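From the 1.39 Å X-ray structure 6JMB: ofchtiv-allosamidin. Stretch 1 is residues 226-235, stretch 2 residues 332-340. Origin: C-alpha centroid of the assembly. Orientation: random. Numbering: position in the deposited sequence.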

# COMPACT_ATOMS: atom_id res chain seq x y z
N VAL A 226 -11.44 -5.67 -4.83
CA VAL A 226 -10.51 -4.99 -5.73
C VAL A 226 -11.23 -4.56 -7.01
O VAL A 226 -11.06 -3.43 -7.49
CB VAL A 226 -9.30 -5.89 -6.04
CG1 VAL A 226 -8.40 -5.24 -7.08
CG2 VAL A 226 -8.53 -6.18 -4.75
N ASN A 227 -12.03 -5.45 -7.59
CA ASN A 227 -12.73 -5.12 -8.83
C ASN A 227 -13.65 -3.92 -8.65
O ASN A 227 -13.66 -3.00 -9.48
CB ASN A 227 -13.51 -6.34 -9.32
CG ASN A 227 -14.38 -6.04 -10.52
OD1 ASN A 227 -13.89 -5.65 -11.59
ND2 ASN A 227 -15.68 -6.24 -10.36
N ASN A 228 -14.42 -3.88 -7.55
CA ASN A 228 -15.31 -2.75 -7.34
C ASN A 228 -14.53 -1.45 -7.20
O ASN A 228 -14.93 -0.41 -7.75
CB ASN A 228 -16.20 -2.98 -6.12
CG ASN A 228 -17.35 -3.92 -6.40
OD1 ASN A 228 -17.74 -4.13 -7.55
ND2 ASN A 228 -17.89 -4.50 -5.35
N ALA A 229 -13.39 -1.50 -6.51
CA ALA A 229 -12.59 -0.29 -6.31
C ALA A 229 -11.98 0.19 -7.61
O ALA A 229 -12.04 1.39 -7.93
CB ALA A 229 -11.50 -0.56 -5.27
N VAL A 230 -11.37 -0.71 -8.38
CA VAL A 230 -10.76 -0.32 -9.64
C VAL A 230 -11.80 0.25 -10.58
O VAL A 230 -11.60 1.30 -11.21
CB VAL A 230 -10.00 -1.51 -10.27
CG1 VAL A 230 -9.63 -1.19 -11.72
CG2 VAL A 230 -8.75 -1.83 -9.45
N GLN A 231 -12.95 -0.42 -10.69
CA GLN A 231 -13.98 0.07 -11.59
C GLN A 231 -14.55 1.40 -11.11
O GLN A 231 -14.89 2.25 -11.94
CB GLN A 231 -15.08 -0.98 -11.79
CG GLN A 231 -14.58 -2.28 -12.43
CD GLN A 231 -13.85 -2.04 -13.74
OE1 GLN A 231 -14.34 -1.33 -14.62
NE2 GLN A 231 -12.66 -2.62 -13.87
N TYR A 232 -14.61 1.63 -9.79
CA TYR A 232 -15.03 2.95 -9.31
C TYR A 232 -14.06 4.03 -9.79
O TYR A 232 -14.48 5.05 -10.35
CB TYR A 232 -15.16 3.00 -7.78
CG TYR A 232 -15.32 4.45 -7.38
CD1 TYR A 232 -16.50 5.12 -7.64
CD2 TYR A 232 -14.26 5.17 -6.84
CE1 TYR A 232 -16.65 6.46 -7.34
CE2 TYR A 232 -14.40 6.52 -6.54
CZ TYR A 232 -15.59 7.15 -6.80
OH TYR A 232 -15.73 8.49 -6.51
N TRP A 233 -12.76 3.83 -9.57
CA TRP A 233 -11.79 4.86 -9.92
C TRP A 233 -11.77 5.12 -11.41
O TRP A 233 -11.70 6.28 -11.84
CB TRP A 233 -10.40 4.51 -9.36
CG TRP A 233 -10.31 4.85 -7.90
CD1 TRP A 233 -10.68 4.06 -6.84
CD2 TRP A 233 -9.88 6.10 -7.34
NE1 TRP A 233 -10.49 4.74 -5.66
CE2 TRP A 233 -10.00 5.99 -5.94
CE3 TRP A 233 -9.39 7.29 -7.89
CZ2 TRP A 233 -9.66 7.03 -5.08
CZ3 TRP A 233 -9.05 8.32 -7.03
CH2 TRP A 233 -9.18 8.18 -5.65
N LEU A 234 -11.88 4.07 -12.23
CA LEU A 234 -11.97 4.28 -13.68
C LEU A 234 -13.23 5.06 -14.03
O LEU A 234 -13.18 6.01 -14.82
CB LEU A 234 -11.96 2.93 -14.40
CG LEU A 234 -10.66 2.13 -14.35
CD1 LEU A 234 -10.87 0.73 -14.94
CD2 LEU A 234 -9.55 2.85 -15.09
N SER A 235 -14.36 4.69 -13.44
CA SER A 235 -15.62 5.33 -13.78
C SER A 235 -15.70 6.77 -13.30
O SER A 235 -16.44 7.57 -13.88
CB SER A 235 -16.80 4.52 -13.21
OG SER A 235 -16.93 4.72 -11.81
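Stretch 2 332-340: EYANSFNLR

Stretch 2 enters as the end of a helix, residues 332-336, that runs in nearly the same direction as the helix of stretch 1: their axes cross at -25° and come no closer than 11.9 Å. At that spacing the backbones stay apart, the CA atoms of N227 and Y333 lying 8.4 Å from each other and those of V230 and A334 9.0 Å, so the contact is made by side chains, the long one of Y333 above all. F337 is the first residue to leave helical geometry. N338 follows with positive phi and psi (56°/37°), and L339 is extended (-70°/156°); the backbone hydrogen bond from L339 N to A334 O (3.1 Å) ties this turn back to the helix.

The polar contacts centre on the hydroxyl of Y333. Its CA-to-CB bond points toward stretch 1, chi1 is t, and Y333 OH donates a hydrogen bond to N227 OD1 (2.6 Å) and accepts one from Q231 NE2 (3.0 Å, nearly linear at 169°). A phenol suits this place because it carries a donor and acceptor at the end of a rigid, largely apolar arm. N227 and Q231 are one helical turn apart, and although their CA-to-CB bonds point sideways, their amide ends swing nearer. Q231 NE2 also lies over one face of the F337 ring, 3.3 Å from F337 CE1.

The apolar contacts involve V230 and L234, also a turn apart and both directed toward stretch 2. V230 CG1 sits at the edge of the Y333 ring, 4.1 Å from Y333 CE1, and packs at 4.0 Å against L339 CD1. Farther along, L234 CD2 lies 4.3 Å from L339 CD2, while L234 CD1 meets F337 CD1 more loosely at 4.5 Å. A leucine suits the buried place of L339 because its two methyls give it two apolar contacts, CD1 with V230 and CD2 with L234.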

# COMPACT_ATOMS: atom_id res chain seq x y z
N GLU A 332 -3.06 -10.34 -13.63
CA GLU A 332 -3.83 -10.62 -14.84
C GLU A 332 -5.06 -9.72 -14.94
O GLU A 332 -5.39 -9.23 -16.02
CB GLU A 332 -4.21 -12.10 -14.89
CG GLU A 332 -3.01 -12.98 -15.23
CD GLU A 332 -3.27 -14.47 -15.09
OE1 GLU A 332 -4.30 -14.85 -14.49
OE2 GLU A 332 -2.43 -15.25 -15.59
N TYR A 333 -5.72 -9.47 -13.81
CA TYR A 333 -6.83 -8.53 -13.78
C TYR A 333 -6.38 -7.14 -14.20
O TYR A 333 -7.02 -6.48 -15.03
CB TYR A 333 -7.45 -8.51 -12.37
CG TYR A 333 -8.55 -7.49 -12.22
CD1 TYR A 333 -8.27 -6.18 -11.84
CD2 TYR A 333 -9.87 -7.82 -12.48
CE1 TYR A 333 -9.27 -5.24 -11.73
CE2 TYR A 333 -10.88 -6.88 -12.36
CZ TYR A 333 -10.57 -5.59 -11.98
OH TYR A 333 -11.55 -4.63 -11.87
N ALA A 334 -5.26 -6.66 -13.63
CA ALA A 334 -4.75 -5.35 -13.99
C ALA A 334 -4.41 -5.28 -15.48
O ALA A 334 -4.72 -4.28 -16.14
CB ALA A 334 -3.52 -5.02 -13.14
N ASN A 335 -3.79 -6.33 -16.02
CA ASN A 335 -3.50 -6.36 -17.45
C ASN A 335 -4.78 -6.28 -18.27
O ASN A 335 -4.82 -5.59 -19.29
CB ASN A 335 -2.75 -7.66 -17.80
CG ASN A 335 -1.29 -7.62 -17.40
OD1 ASN A 335 -0.73 -6.56 -17.16
ND2 ASN A 335 -0.66 -8.80 -17.37
N SER A 336 -5.83 -6.98 -17.83
CA SER A 336 -7.07 -7.02 -18.61
C SER A 336 -7.73 -5.65 -18.71
O SER A 336 -8.44 -5.38 -19.68
CB SER A 336 -8.03 -8.07 -18.04
OG SER A 336 -8.61 -7.63 -16.83
N PHE A 337 -7.50 -4.77 -17.74
CA PHE A 337 -8.04 -3.42 -17.80
C PHE A 337 -7.01 -2.38 -18.19
O PHE A 337 -7.27 -1.18 -18.05
CB PHE A 337 -8.75 -3.08 -16.49
CG PHE A 337 -10.08 -3.74 -16.35
CD1 PHE A 337 -11.19 -3.23 -17.01
CD2 PHE A 337 -10.23 -4.91 -15.62
CE1 PHE A 337 -12.42 -3.84 -16.92
CE2 PHE A 337 -11.46 -5.54 -15.53
CZ PHE A 337 -12.56 -5.00 -16.18
N ASN A 338 -5.85 -2.81 -18.69
CA ASN A 338 -4.83 -1.89 -19.20
C ASN A 338 -4.40 -0.88 -18.13
O ASN A 338 -4.14 0.28 -18.43
CB ASN A 338 -5.27 -1.19 -20.49
CG ASN A 338 -4.11 -0.55 -21.23
OD1 ASN A 338 -2.99 -1.07 -21.23
ND2 ASN A 338 -4.37 0.59 -21.86
N LEU A 339 -4.35 -1.33 -16.89
CA LEU A 339 -3.92 -0.43 -15.82
C LEU A 339 -2.44 -0.11 -15.97
O LEU A 339 -1.67 -0.86 -16.56
CB LEU A 339 -4.21 -1.05 -14.46
CG LEU A 339 -5.66 -1.44 -14.19
CD1 LEU A 339 -5.83 -1.89 -12.74
CD2 LEU A 339 -6.61 -0.29 -14.53
N ARG A 340 -2.05 1.03 -15.40
CA ARG A 340 -0.68 1.52 -15.55
C ARG A 340 0.34 0.59 -14.88
O ARG A 340 1.49 0.53 -15.31
CB ARG A 340 -0.58 2.93 -14.98
CG ARG A 340 0.82 3.53 -15.03
CD ARG A 340 1.29 3.66 -16.48
NE ARG A 340 2.63 4.23 -16.57
CZ ARG A 340 2.92 5.50 -16.31
NH1 ARG A 340 1.96 6.35 -15.93
NH2 ARG A 340 4.17 5.93 -16.43